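Local coordinates for protein listeriolysin O (Listeria monocytogenes, PDB 4CDB) that forms oligomeric pores in cholesterol-containing host membranes, inserting after a major conformational change and so lysing the cell, at residues M123-Q126 and D127-I130; T185-K188 and A189-S193. All coordinates share one frame; numbering follows the deposited sequence.

Contact 1 (M123-Q126 and D127-I130); sequences MTNQ and DNKI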
# COMPACT_ATOMS: atom_id res chain seq x y z
N MET A 123 0.93 -29.09 -20.22
CA MET A 123 0.11 -30.28 -19.98
C MET A 123 -1.06 -30.39 -20.96
O MET A 123 -1.61 -29.38 -21.41
CB MET A 123 -0.41 -30.29 -18.53
CG MET A 123 0.68 -30.03 -17.50
SD MET A 123 0.12 -30.22 -15.80
CE MET A 123 -0.06 -32.00 -15.72
N THR A 124 -1.44 -31.62 -21.29
CA THR A 124 -2.56 -31.86 -22.19
C THR A 124 -3.87 -31.70 -21.43
O THR A 124 -3.88 -31.67 -20.20
CB THR A 124 -2.51 -33.28 -22.80
OG1 THR A 124 -2.75 -34.25 -21.78
CG2 THR A 124 -1.16 -33.54 -23.46
N ASN A 125 -4.97 -31.62 -22.17
CA ASN A 125 -6.29 -31.49 -21.55
C ASN A 125 -6.74 -32.77 -20.84
O ASN A 125 -7.83 -32.82 -20.26
CB ASN A 125 -7.33 -31.03 -22.58
CG ASN A 125 -7.33 -29.52 -22.77
OD1 ASN A 125 -7.41 -28.77 -21.79
ND2 ASN A 125 -7.23 -29.07 -24.01
N GLN A 126 -5.90 -33.79 -20.87
CA GLN A 126 -6.15 -35.02 -20.13
C GLN A 126 -5.18 -35.13 -18.95
O GLN A 126 -5.52 -35.73 -17.93
CB GLN A 126 -6.01 -36.24 -21.05
CG GLN A 126 -7.02 -36.30 -22.19
CD GLN A 126 -6.68 -35.37 -23.34
OE1 GLN A 126 -5.51 -35.11 -23.63
NE2 GLN A 126 -7.71 -34.85 -24.00
N ASP A 127 -4.00 -34.54 -19.10
CA ASP A 127 -2.95 -34.61 -18.07
C ASP A 127 -3.17 -33.65 -16.90
O ASP A 127 -2.77 -33.94 -15.77
CB ASP A 127 -1.58 -34.34 -18.69
CG ASP A 127 -0.72 -35.58 -18.79
OD1 ASP A 127 -0.94 -36.53 -18.01
OD2 ASP A 127 0.19 -35.62 -19.65
N ASN A 128 -3.80 -32.51 -17.17
CA ASN A 128 -3.95 -31.48 -16.14
C ASN A 128 -5.16 -31.68 -15.21
O ASN A 128 -5.42 -30.85 -14.34
CB ASN A 128 -3.99 -30.08 -16.76
CG ASN A 128 -5.06 -29.94 -17.84
OD1 ASN A 128 -6.02 -30.71 -17.89
ND2 ASN A 128 -4.90 -28.94 -18.71
N LYS A 129 -5.87 -32.79 -15.39
CA LYS A 129 -7.08 -33.05 -14.60
C LYS A 129 -6.97 -34.33 -13.77
O LYS A 129 -6.21 -35.23 -14.11
CB LYS A 129 -8.30 -33.14 -15.52
CG LYS A 129 -8.52 -31.91 -16.39
CD LYS A 129 -9.67 -32.13 -17.36
CE LYS A 129 -9.75 -31.01 -18.39
NZ LYS A 129 -9.86 -29.67 -17.75
N ILE A 130 -7.75 -34.39 -12.70
CA ILE A 130 -7.83 -35.60 -11.87
C ILE A 130 -9.14 -35.63 -11.08
O ILE A 130 -9.58 -34.61 -10.55
CB ILE A 130 -6.60 -35.73 -10.93
CG1 ILE A 130 -6.67 -37.05 -10.14
CG2 ILE A 130 -6.49 -34.53 -10.00
CD1 ILE A 130 -5.47 -37.28 -9.24
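Thr124 and Asp127 close an ST motif, with the side-chain and main-chain oxygens of one threonine both accepting N-H groups further along. It shapes the loop between the antiparallel strands 114-118 and 129-132, a β-hairpin at the surface of the molecule.

Hydrogen bonds hold the turn together. Thr124 OG1 accepts Asp127 N at 3.0 Å and, more weakly, Gln126 N. The threonine hydroxyl reaches these N-H groups because OG1 stands between the backbone N and the carbonyl carbon (chi1 68°). The carbonyl works alongside it: Asn128 N reaches Thr124 O at 3.1 Å, with a C=O...N angle of 163°, while Asp127 N adds a weak, more bent bond to the same oxygen. Asp127 N is therefore shared between the two oxygens of Thr124.

Side-chain packing follows the course of the turn. The Asn128 carboxamide folds back over the turn, its CG 3.2 Å from Thr124 O. It runs alongside the Asn125 side chain in the same direction, the two amide planes inclined 62° to each other. Met123 covers another part of the loop; CB meets Asn128 CB at 4.0 Å, and a bend at the thioether carries the methyl back to the backbone of Asp127, with Met123 CE 3.3 Å from Asp127 O. Trp151, of helix 137-152, touches the same methionine.

Charged groups lie around this framework. Arg150 donates to the carbonyls of both Asp127 and Lys129, tying the end of the turn and the start of the strand to that helix. Lys129 extends alongside the loop, and its aliphatic part, not NZ, makes the approach to Asn125: Lys129 CE lies 3.2 Å from Asn125 O.

Contact 2 (T185-K188 and A189-S193); sequences TAFK and AVNNS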
# COMPACT_ATOMS: atom_id res chain seq x y z
N THR A 185 -9.00 -8.46 5.27
CA THR A 185 -8.90 -8.55 6.72
C THR A 185 -7.61 -9.25 7.13
O THR A 185 -7.10 -9.07 8.24
CB THR A 185 -10.12 -9.29 7.32
OG1 THR A 185 -11.32 -8.62 6.92
CG2 THR A 185 -10.06 -9.33 8.84
N ALA A 186 -7.06 -10.05 6.22
CA ALA A 186 -5.80 -10.75 6.45
C ALA A 186 -4.64 -9.81 6.77
O ALA A 186 -3.62 -10.24 7.30
CB ALA A 186 -5.46 -11.64 5.26
N PHE A 187 -4.80 -8.53 6.45
CA PHE A 187 -3.78 -7.53 6.77
C PHE A 187 -3.49 -7.45 8.27
O PHE A 187 -2.35 -7.20 8.67
CB PHE A 187 -4.15 -6.15 6.22
CG PHE A 187 -3.26 -5.05 6.72
CD1 PHE A 187 -1.99 -4.87 6.20
CD2 PHE A 187 -3.69 -4.20 7.73
CE1 PHE A 187 -1.16 -3.86 6.67
CE2 PHE A 187 -2.87 -3.19 8.21
CZ PHE A 187 -1.61 -3.02 7.68
N LYS A 188 -4.51 -7.65 9.09
CA LYS A 188 -4.37 -7.56 10.55
C LYS A 188 -3.36 -8.59 11.07
O LYS A 188 -2.56 -8.29 11.96
CB LYS A 188 -5.71 -7.74 11.25
CG LYS A 188 -6.81 -6.80 10.76
CD LYS A 188 -8.14 -7.02 11.47
CE LYS A 188 -8.25 -6.17 12.73
NZ LYS A 188 -9.66 -5.82 13.04
N ALA A 189 -3.40 -9.79 10.51
CA ALA A 189 -2.45 -10.83 10.87
C ALA A 189 -1.04 -10.43 10.45
O ALA A 189 -0.08 -10.59 11.21
CB ALA A 189 -2.83 -12.16 10.23
N VAL A 190 -0.92 -9.91 9.23
CA VAL A 190 0.37 -9.45 8.72
C VAL A 190 0.89 -8.27 9.53
O VAL A 190 2.09 -8.17 9.80
CB VAL A 190 0.27 -9.05 7.23
CG1 VAL A 190 1.60 -8.53 6.72
CG2 VAL A 190 -0.19 -10.23 6.39
N ASN A 191 -0.02 -7.39 9.95
CA ASN A 191 0.36 -6.19 10.69
C ASN A 191 0.89 -6.48 12.09
O ASN A 191 1.46 -5.61 12.74
CB ASN A 191 -0.80 -5.19 10.75
CG ASN A 191 -0.35 -3.80 11.16
OD1 ASN A 191 0.70 -3.32 10.73
ND2 ASN A 191 -1.15 -3.14 11.99
N ASN A 192 0.69 -7.71 12.56
CA ASN A 192 1.25 -8.14 13.84
C ASN A 192 2.77 -8.29 13.75
O ASN A 192 3.45 -8.38 14.77
CB ASN A 192 0.61 -9.44 14.32
CG ASN A 192 -0.78 -9.22 14.90
OD1 ASN A 192 -1.10 -8.14 15.38
ND2 ASN A 192 -1.60 -10.26 14.86
N SER A 193 3.29 -8.32 12.53
CA SER A 193 4.73 -8.37 12.31
C SER A 193 5.23 -7.03 11.78
O SER A 193 6.24 -6.51 12.25
CB SER A 193 5.08 -9.48 11.32
OG SER A 193 4.61 -10.73 11.78
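Phe187 and Asn191, one turn apart on helix 187-194, meet through a CH-π contact. Asn191 CB lies over one face of the ring, 4.1 Å from its centroid and displaced toward the rim. The carboxamide continues across that margin, with CG 3.8 Å from Phe187 CZ and its plane only 16° from that of the ring. Both side chains leave the helix with CG anti to the backbone N (chi1 169° in Phe187), which brings ring and amide together along the same flank.

Beneath them, Asn191 N donates to Phe187 O at 2.7 Å, whereas the bonds from Val190 N to Ala186 O (3.3 Å) and from Asn192 N to Lys188 O are weak. Val190 CG2 also packs 3.5 Å from Ala186 O.

Farther out, Asn191 OD1 accepts the backbone N of Val196, which helps to set the rotation of the amide. Together with Glu176, Asn191 belongs to a sodium site, its side chain about 3 Å from the ion. Residues 176-189, and so only the first part of this helix, probably become a membrane-spanning β-strand in the pore; the helical form here is consistent with the state before insertion. In the crystal Phe187 packs on Leu179 of helix 176-183, while Val190 rests on Tyr310 and Ser193 on Val308, both of strand 303-310.

In the fold
Contact 1 precedes contact 2 along the chain, and the two do not touch: their centres are 37 Å apart and their nearest atoms about 27 Å. Contact 1 is peripheral, 38 Å from the centre of the chain, whereas contact 2 lies 13 Å from it. One large antiparallel sheet relates them, since it includes strand 129-132, which the hairpin of contact 1 enters, and strand 303-310, against which the helix of contact 2 packs. Of the two, only contact 2 contains a sodium ligand, Asn191, and overlaps a segment expected to become a transmembrane strand. The tris(hydroxyethyl)aminomethane pocket is built elsewhere, from strand 452-463 of the four-stranded sheet together with Tyr482 of strand 480-486.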